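Beta-lactamase Mb2281c (PDB 3I7J) probably acts as a serine hydrolase of the beta-lactamase and penicillin-binding protein family, consistent with opening beta-lactam rings. Local coordinates at residues Gln51-Glu56 with Gly120-Glu125; Ser110-Arg113 with Ile117-Gly120. All coordinates share one frame; numbering follows the deposited sequence.

In the fold
Both contacts lie in the helical part of this beta-lactamase-family chain, on the same side of its centre and only about 8 Å apart, centre to centre. Along the sequence come helix 42-56, helix 101-115 and helix 119-131, and the two contacts tie these three together: contact 1 spans 64 residues to bring the first against the third, whereas contact 2 is the tight connection from the second into the third. They share Gly120 and the start of helix 119-131. Val111 of contact 2 packs on both Ala53 and Tyr122 of contact 1, so a local helix-to-helix connection and a long-range helix crossing meet there, and residues of all three helices form one small cluster.

Contact 1 of 2, residues Gln51-Glu56 with Gly120-Glu125; sequences QVAVEE and GRYLTE
Helix 51-56 and helix 120-125 cross at 80°, nearly perpendicular, and their axes come no closer than 11.2 Å. At that separation the backbones stay well apart: even the nearest pair of CA atoms, those of Ala53 and Tyr122, are 9.1 Å from each other. Tyr122 spans most of the gap, and Glu56 comes to meet it from the opposite direction. The tyrosine CG is anti to the backbone N (chi1 -176°), which carries the ring across to the last turns of helix 42-56. There the phenol oxygen sits against the helix backbone at Ala53, with Tyr122 OH 3.1 Å from Ala53 CA and 3.3 Å from Ala53 CB, while Tyr122 CZ lies 3.9 Å from the same methyl. Val52 adds a looser contact through CG1, 4.1 Å from Tyr122 OH.

The helix carrying Ala53 begins, further upstream, near an SxxK pattern at Ser40 and Lys43 that would fit the serine beta-lactamase and penicillin-binding protein fold; the tyrosine thus meets the C-terminal end of that helix. Glu56 reaches out from this end with an extended chain beyond CG and accepts a very short hydrogen bond, 2.5 Å from Tyr122 OH to Glu56 OE1. The acceptor lies at the edge of the ring, near its plane, but the carboxylate is turned 88° against it. Glu56 is exposed whereas Tyr122 is buried, so the bond ties the hydroxyl end of a buried ring to a surface carboxylate. Val111 and Ser115 of helix 101-115 also touch Tyr122.

Contact 2 of 2, residues Ser110-Arg113 with Ile117-Gly120; sequences SVQR and IEFG
Gln112 and Val111, near the end of helix 101-115, pack against the short turn that leads into helix 119-131, making this a short connection between two consecutive helices, with an N-cap at the start of the second, in the helical region of the beta-lactamase-like fold. Few residues separate the segments, and the backbones come close, with Gln112 CA and Phe119 CA 5.1 Å apart. The aliphatic part of Gln112 lies along the turn: a chi1 of -173° swings CG away from its own amide nitrogen and lays it 3.2 Å from Ile117 O. The same carbonyl also receives a CA-H...O contact from the helix, Gln112 CA to Ile117 O being 3.4 Å. The glutamine chain, extended beyond CG, ends at the Glu118-Phe119 peptide.

Val111 meets the edge of the Phe119 ring rather than its face, Val111 CB lying 4.1 Å from Phe119 CE1 and close to the ring plane. Both side chains are buried, and each also reaches helix 42-56, Val111 at Ala53 and Phe119 at Val46.

Glu118, exposed, caps the new helix from the N-cap position. A bend at chi2 (-88°) folds its carboxylate back over the first turn, where OE2 accepts from the backbone N of Arg121. Its other oxygen takes the preceding amide, Gly120 N to Glu118 OE1 at 3.0 Å, with the donor 52° out of the carboxylate plane.

Contact 1 of 2, residues Gln51-Glu56 with Gly120-Glu125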
loop_
_atom_site.group_PDB
_atom_site.type_symbol
_atom_site.label_atom_id
_atom_site.label_comp_id
_atom_site.label_asym_id
_atom_site.label_seq_id
_atom_site.Cartn_x
_atom_site.Cartn_y
_atom_site.Cartn_z
ATOM N N GLN A 51 3.165 -6.606 9.834
ATOM C CA GLN A 51 4.258 -5.964 10.540
ATOM C C GLN A 51 3.967 -5.991 12.041
ATOM O O GLN A 51 4.860 -6.238 12.851
ATOM C CB GLN A 51 4.422 -4.524 10.067
ATOM C CG GLN A 51 5.100 -4.393 8.708
ATOM C CD GLN A 51 4.830 -3.047 8.066
ATOM O OE1 GLN A 51 4.702 -2.040 8.757
ATOM N NE2 GLN A 51 4.747 -3.020 6.740
ATOM N N VAL A 52 2.716 -5.742 12.410
ATOM C CA VAL A 52 2.332 -5.772 13.810
ATOM C C VAL A 52 2.510 -7.201 14.334
ATOM O O VAL A 52 2.975 -7.401 15.453
ATOM C CB VAL A 52 0.853 -5.337 14.012
ATOM C CG1 VAL A 52 0.444 -5.539 15.471
ATOM C CG2 VAL A 52 0.688 -3.868 13.628
ATOM N N ALA A 53 2.145 -8.192 13.518
ATOM C CA ALA A 53 2.272 -9.595 13.912
ATOM C C ALA A 53 3.729 -9.975 14.205
ATOM O O ALA A 53 4.005 -10.739 15.137
ATOM C CB ALA A 53 1.702 -10.504 12.835
ATOM N N VAL A 54 4.656 -9.445 13.414
ATOM C CA VAL A 54 6.062 -9.720 13.631
ATOM C C VAL A 54 6.459 -9.152 14.987
ATOM O O VAL A 54 7.149 -9.808 15.769
ATOM C CB VAL A 54 6.955 -9.076 12.529
ATOM C CG1 VAL A 54 8.431 -9.208 12.895
ATOM C CG2 VAL A 54 6.696 -9.757 11.187
ATOM N N GLU A 55 6.009 -7.935 15.280
ATOM C CA GLU A 55 6.344 -7.315 16.562
ATOM C C GLU A 55 5.695 -8.014 17.755
ATOM O O GLU A 55 6.242 -7.970 18.856
ATOM C CB GLU A 55 5.995 -5.817 16.543
ATOM C CG GLU A 55 6.790 -5.056 15.482
ATOM C CD GLU A 55 7.142 -3.633 15.883
ATOM O OE1 GLU A 55 6.240 -2.792 16.001
ATOM O OE2 GLU A 55 8.326 -3.356 16.073
ATOM N N GLU A 56 4.545 -8.655 17.542
ATOM C CA GLU A 56 3.875 -9.380 18.623
ATOM C C GLU A 56 4.629 -10.696 18.847
ATOM O O GLU A 56 4.528 -11.317 19.905
ATOM C CB GLU A 56 2.403 -9.701 18.276
ATOM C CG GLU A 56 1.451 -8.494 18.124
ATOM C CD GLU A 56 0.001 -8.887 17.781
ATOM O OE1 GLU A 56 -0.208 -9.950 17.147
ATOM O OE2 GLU A 56 -0.933 -8.121 18.126
ATOM N N GLY A 120 -9.260 -11.328 8.798
ATOM C CA GLY A 120 -10.029 -10.103 8.713
ATOM C C GLY A 120 -10.148 -9.472 10.089
ATOM O O GLY A 120 -10.005 -8.261 10.249
ATOM N N ARG A 121 -10.403 -10.304 11.093
ATOM C CA ARG A 121 -10.532 -9.827 12.459
ATOM C C ARG A 121 -9.179 -9.403 13.003
ATOM O O ARG A 121 -9.094 -8.473 13.797
ATOM C CB ARG A 121 -11.138 -10.919 13.345
ATOM C CG ARG A 121 -11.174 -10.587 14.824
ATOM C CD ARG A 121 -11.691 -11.775 15.615
ATOM N NE ARG A 121 -11.677 -11.538 17.054
ATOM C CZ ARG A 121 -12.122 -12.407 17.956
ATOM N NH1 ARG A 121 -12.614 -13.574 17.563
ATOM N NH2 ARG A 121 -12.089 -12.105 19.249
ATOM N N TYR A 122 -8.118 -10.080 12.576
ATOM C CA TYR A 122 -6.784 -9.727 13.039
ATOM C C TYR A 122 -6.419 -8.336 12.529
ATOM O O TYR A 122 -5.833 -7.528 13.255
ATOM C CB TYR A 122 -5.741 -10.733 12.544
ATOM C CG TYR A 122 -4.363 -10.442 13.094
ATOM C CD1 TYR A 122 -3.971 -10.942 14.337
ATOM C CD2 TYR A 122 -3.486 -9.584 12.419
ATOM C CE1 TYR A 122 -2.750 -10.592 14.899
ATOM C CE2 TYR A 122 -2.259 -9.227 12.975
ATOM C CZ TYR A 122 -1.904 -9.733 14.216
ATOM O OH TYR A 122 -0.717 -9.364 14.793
ATOM N N LEU A 123 -6.755 -8.062 11.270
ATOM C CA LEU A 123 -6.473 -6.756 10.668
ATOM C C LEU A 123 -7.131 -5.644 11.477
ATOM O O LEU A 123 -6.507 -4.627 11.785
ATOM C CB LEU A 123 -6.998 -6.711 9.225
ATOM C CG LEU A 123 -7.073 -5.322 8.570
ATOM C CD1 LEU A 123 -5.697 -4.661 8.574
ATOM C CD2 LEU A 123 -7.588 -5.464 7.148
ATOM N N THR A 124 -8.398 -5.853 11.815
ATOM C CA THR A 124 -9.174 -4.885 12.578
ATOM C C THR A 124 -8.553 -4.595 13.941
ATOM O O THR A 124 -8.321 -3.442 14.288
ATOM C CB THR A 124 -10.619 -5.391 12.789
ATOM O OG1 THR A 124 -11.233 -5.627 11.517
ATOM C CG2 THR A 124 -11.445 -4.377 13.565
ATOM N N GLU A 125 -8.270 -5.645 14.703
ATOM C CA GLU A 125 -7.709 -5.490 16.036
ATOM C C GLU A 125 -6.268 -5.008 16.072
ATOM O O GLU A 125 -5.847 -4.373 17.037
ATOM C CB GLU A 125 -7.810 -6.811 16.808
ATOM C CG GLU A 125 -9.182 -7.469 16.744
ATOM C CD GLU A 125 -9.246 -8.788 17.506
ATOM O OE1 GLU A 125 -8.180 -9.381 17.775
ATOM O OE2 GLU A 125 -10.365 -9.236 17.824
#

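Contact 2 of 2, residues Ser110-Arg113 with Ile117-Gly120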
loop_
_atom_site.group_PDB
_atom_site.type_symbol
_atom_site.label_atom_id
_atom_site.label_comp_id
_atom_site.label_asym_id
_atom_site.label_seq_id
_atom_site.Cartn_x
_atom_site.Cartn_y
_atom_site.Cartn_z
ATOM N N SER A 110 -0.680 -17.335 6.989
ATOM C CA SER A 110 0.325 -17.592 8.011
ATOM C C SER A 110 -0.009 -16.834 9.294
ATOM O O SER A 110 -0.019 -17.416 10.377
ATOM C CB SER A 110 1.717 -17.184 7.518
ATOM O OG SER A 110 2.091 -17.950 6.383
ATOM N N VAL A 111 -0.294 -15.540 9.168
ATOM C CA VAL A 111 -0.627 -14.719 10.330
ATOM C C VAL A 111 -1.853 -15.310 11.029
ATOM O O VAL A 111 -1.890 -15.412 12.253
ATOM C CB VAL A 111 -0.914 -13.241 9.910
ATOM C CG1 VAL A 111 -1.369 -12.425 11.111
ATOM C CG2 VAL A 111 0.339 -12.619 9.304
ATOM N N GLN A 112 -2.840 -15.717 10.238
ATOM C CA GLN A 112 -4.071 -16.302 10.759
ATOM C C GLN A 112 -3.816 -17.585 11.553
ATOM O O GLN A 112 -4.300 -17.743 12.676
ATOM C CB GLN A 112 -5.024 -16.604 9.602
ATOM C CG GLN A 112 -6.407 -17.070 10.023
ATOM C CD GLN A 112 -7.352 -17.213 8.848
ATOM O OE1 GLN A 112 -7.357 -18.228 8.161
ATOM N NE2 GLN A 112 -8.142 -16.182 8.601
ATOM N N ARG A 113 -3.063 -18.502 10.955
ATOM C CA ARG A 113 -2.741 -19.776 11.589
ATOM C C ARG A 113 -1.896 -19.618 12.854
ATOM O O ARG A 113 -2.219 -20.182 13.900
ATOM C CB ARG A 113 -1.996 -20.682 10.603
ATOM C CG ARG A 113 -1.476 -21.972 11.220
ATOM C CD ARG A 113 -0.893 -22.907 10.173
ATOM N NE ARG A 113 -1.900 -23.254 9.165
ATOM C CZ ARG A 113 -1.897 -22.815 7.911
ATOM N NH1 ARG A 113 -0.928 -22.011 7.483
ATOM N NH2 ARG A 113 -2.884 -23.161 7.098
ATOM N N ILE A 117 -6.164 -16.161 15.053
ATOM C CA ILE A 117 -7.239 -15.207 14.800
ATOM C C ILE A 117 -7.566 -15.077 13.314
ATOM O O ILE A 117 -6.665 -14.990 12.480
ATOM C CB ILE A 117 -6.861 -13.821 15.337
ATOM C CG1 ILE A 117 -6.497 -13.933 16.820
ATOM C CG2 ILE A 117 -8.010 -12.850 15.128
ATOM C CD1 ILE A 117 -6.001 -12.640 17.432
ATOM N N GLU A 118 -8.856 -15.059 12.980
ATOM C CA GLU A 118 -9.264 -14.935 11.580
ATOM C C GLU A 118 -8.623 -13.656 11.043
ATOM O O GLU A 118 -8.731 -12.594 11.660
ATOM C CB GLU A 118 -10.791 -14.891 11.477
ATOM C CG GLU A 118 -11.306 -14.946 10.048
ATOM C CD GLU A 118 -11.409 -13.578 9.427
ATOM O OE1 GLU A 118 -11.236 -13.455 8.194
ATOM O OE2 GLU A 118 -11.679 -12.621 10.183
ATOM N N PHE A 119 -7.959 -13.754 9.894
ATOM C CA PHE A 119 -7.254 -12.594 9.368
ATOM C C PHE A 119 -8.021 -11.286 9.275
ATOM O O PHE A 119 -7.480 -10.238 9.615
ATOM C CB PHE A 119 -6.613 -12.876 8.008
ATOM C CG PHE A 119 -5.624 -11.819 7.611
ATOM C CD1 PHE A 119 -4.412 -11.704 8.283
ATOM C CD2 PHE A 119 -5.946 -10.869 6.651
ATOM C CE1 PHE A 119 -3.542 -10.653 8.011
ATOM C CE2 PHE A 119 -5.084 -9.813 6.372
ATOM C CZ PHE A 119 -3.884 -9.708 7.056
ATOM N N GLY A 120 -9.260 -11.328 8.798
ATOM C CA GLY A 120 -10.029 -10.103 8.713
ATOM C C GLY A 120 -10.148 -9.472 10.089
ATOM O O GLY A 120 -10.005 -8.261 10.249
#